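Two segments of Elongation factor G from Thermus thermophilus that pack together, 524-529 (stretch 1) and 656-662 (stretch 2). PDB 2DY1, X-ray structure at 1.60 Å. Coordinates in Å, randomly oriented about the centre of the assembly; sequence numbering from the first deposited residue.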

# COMPACT_ATOMS: atom_id res chain seq x y z
N VAL A 524 -18.27 31.79 17.01
CA VAL A 524 -18.01 32.74 18.09
C VAL A 524 -17.42 32.12 19.35
O VAL A 524 -16.83 32.83 20.16
CB VAL A 524 -19.31 33.50 18.48
CG1 VAL A 524 -19.86 34.25 17.28
CG2 VAL A 524 -20.35 32.54 19.02
N LEU A 525 -17.57 30.82 19.54
CA LEU A 525 -17.06 30.18 20.74
C LEU A 525 -15.54 30.08 20.77
O LEU A 525 -14.90 30.48 21.75
CB LEU A 525 -17.67 28.78 20.92
CG LEU A 525 -17.35 28.08 22.24
CD1 LEU A 525 -17.54 29.05 23.41
CD2 LEU A 525 -18.25 26.86 22.41
N ALA A 526 -14.95 29.55 19.71
CA ALA A 526 -13.51 29.40 19.65
C ALA A 526 -12.97 29.50 18.23
O ALA A 526 -11.87 29.04 17.93
CB ALA A 526 -13.11 28.06 20.27
N GLY A 527 -13.76 30.10 17.34
CA GLY A 527 -13.34 30.28 15.96
C GLY A 527 -13.31 29.09 15.00
O GLY A 527 -12.69 29.16 13.94
N PHE A 528 -13.99 28.00 15.35
CA PHE A 528 -14.03 26.82 14.49
C PHE A 528 -15.28 26.86 13.59
O PHE A 528 -16.22 27.59 13.89
CB PHE A 528 -14.08 25.55 15.34
CG PHE A 528 -12.81 25.31 16.12
CD1 PHE A 528 -12.81 25.38 17.51
CD2 PHE A 528 -11.64 24.96 15.46
CE1 PHE A 528 -11.65 25.10 18.23
CE2 PHE A 528 -10.48 24.68 16.18
CZ PHE A 528 -10.48 24.75 17.56
N PRO A 529 -15.29 26.09 12.47
CA PRO A 529 -16.46 26.09 11.58
C PRO A 529 -17.72 25.73 12.35
O PRO A 529 -17.69 24.85 13.22
CB PRO A 529 -16.11 25.03 10.54
CG PRO A 529 -14.60 25.14 10.46
CD PRO A 529 -14.23 25.22 11.92
N ARG A 656 -10.88 24.26 28.38
CA ARG A 656 -9.45 24.36 28.14
C ARG A 656 -9.16 24.62 26.67
O ARG A 656 -8.32 25.45 26.34
CB ARG A 656 -8.72 23.10 28.63
CG ARG A 656 -8.32 23.17 30.10
CD ARG A 656 -7.51 21.97 30.54
NE ARG A 656 -8.33 20.77 30.69
CZ ARG A 656 -8.28 19.72 29.88
NH1 ARG A 656 -7.45 19.70 28.85
NH2 ARG A 656 -9.06 18.67 30.12
N ILE A 657 -9.86 23.91 25.78
CA ILE A 657 -9.65 24.12 24.35
C ILE A 657 -10.06 25.54 23.98
O ILE A 657 -9.35 26.24 23.26
CB ILE A 657 -10.48 23.13 23.50
CG1 ILE A 657 -9.92 21.72 23.65
CG2 ILE A 657 -10.45 23.55 22.04
CD1 ILE A 657 -10.79 20.65 23.04
N VAL A 658 -11.23 25.94 24.48
CA VAL A 658 -11.74 27.28 24.19
C VAL A 658 -10.72 28.30 24.69
O VAL A 658 -10.41 29.27 24.00
CB VAL A 658 -13.11 27.52 24.87
CG1 VAL A 658 -13.58 28.94 24.61
CG2 VAL A 658 -14.13 26.52 24.34
N GLN A 659 -10.20 28.07 25.89
CA GLN A 659 -9.20 28.97 26.47
C GLN A 659 -7.94 29.01 25.61
O GLN A 659 -7.43 30.09 25.31
CB GLN A 659 -8.85 28.53 27.90
CG GLN A 659 -10.02 28.62 28.88
CD GLN A 659 -9.62 28.24 30.29
OE1 GLN A 659 -9.14 27.14 30.54
NE2 GLN A 659 -9.83 29.16 31.23
N GLU A 660 -7.43 27.84 25.22
CA GLU A 660 -6.22 27.79 24.39
C GLU A 660 -6.37 28.68 23.17
O GLU A 660 -5.53 29.54 22.91
CB GLU A 660 -5.93 26.36 23.92
CG GLU A 660 -5.75 25.33 25.03
CD GLU A 660 -5.15 24.03 24.53
OE1 GLU A 660 -3.95 24.03 24.17
OE2 GLU A 660 -5.87 23.01 24.48
N ARG A 661 -7.44 28.46 22.41
CA ARG A 661 -7.69 29.23 21.20
C ARG A 661 -7.76 30.73 21.47
O ARG A 661 -7.25 31.53 20.68
CB ARG A 661 -8.99 28.78 20.55
CG ARG A 661 -8.88 27.45 19.82
CD ARG A 661 -9.44 27.60 18.42
NE ARG A 661 -8.41 27.54 17.40
CZ ARG A 661 -8.63 27.77 16.11
NH1 ARG A 661 -9.85 28.08 15.69
NH2 ARG A 661 -7.63 27.67 15.24
N ALA A 662 -8.40 31.10 22.57
CA ALA A 662 -8.54 32.50 22.94
C ALA A 662 -7.19 33.11 23.31
O ALA A 662 -6.78 34.13 22.76
CB ALA A 662 -9.51 32.64 24.11
O HOH W 1 -10.07 27.30 12.82

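The most unusual feature of this contact is how much of it one arginine carries. Arg661, exposed on the helix, lays its guanidinium flat on the ring of Phe528, with the two centres 4.1 Å apart and the planes only 11° from parallel. The cation sits off-centre: Arg661 CZ lies 4.1 Å from the centroid of the Phe528 ring, 33° from the ring normal. Stacking leaves the guanidinium edge free for polar partners, and the loop supplies them. Arg661 NH1 donates a hydrogen bond to Ala526 O (3.2 Å, 157°), although that carbonyl is crowded in the model and its position is less certain. The same NH1 also donates to a water 3.0 Å away, which in turn gives a weak hydrogen bond to Gly527 O at 3.4 Å. One side chain thus satisfies two geometries at once, face to the aromatic and edge to the backbone. In this pose chi2 is -130° and chi3 110°, both between the usual wells.

Gly527 has a phi of 75°, which by itself favours glycine; an ideal CB would point toward the helix, 3.5 Å from Arg661 NH1, a tight contact but no clear clash.

The rest is mostly apolar. Ala526 points its CB toward the helix, 4.2 Å from Val658 CA, and the closest pair of CA atoms is here, Ala526 CA and Val658 CA lying 5.3 Å apart. Val658, chi1 t, places CG1 4.1 Å from Leu525 CD1 and 3.5 Å from Leu525 O, so it packs on both side chain and backbone. One turn's worth of helix spacing, i to i+4, separates Ile657 from Arg661, and both reach Phe528: Ile657 CG2 meets the ring edge at CE1 of Phe528, 4.3 Å away, while the guanidinium covers a face.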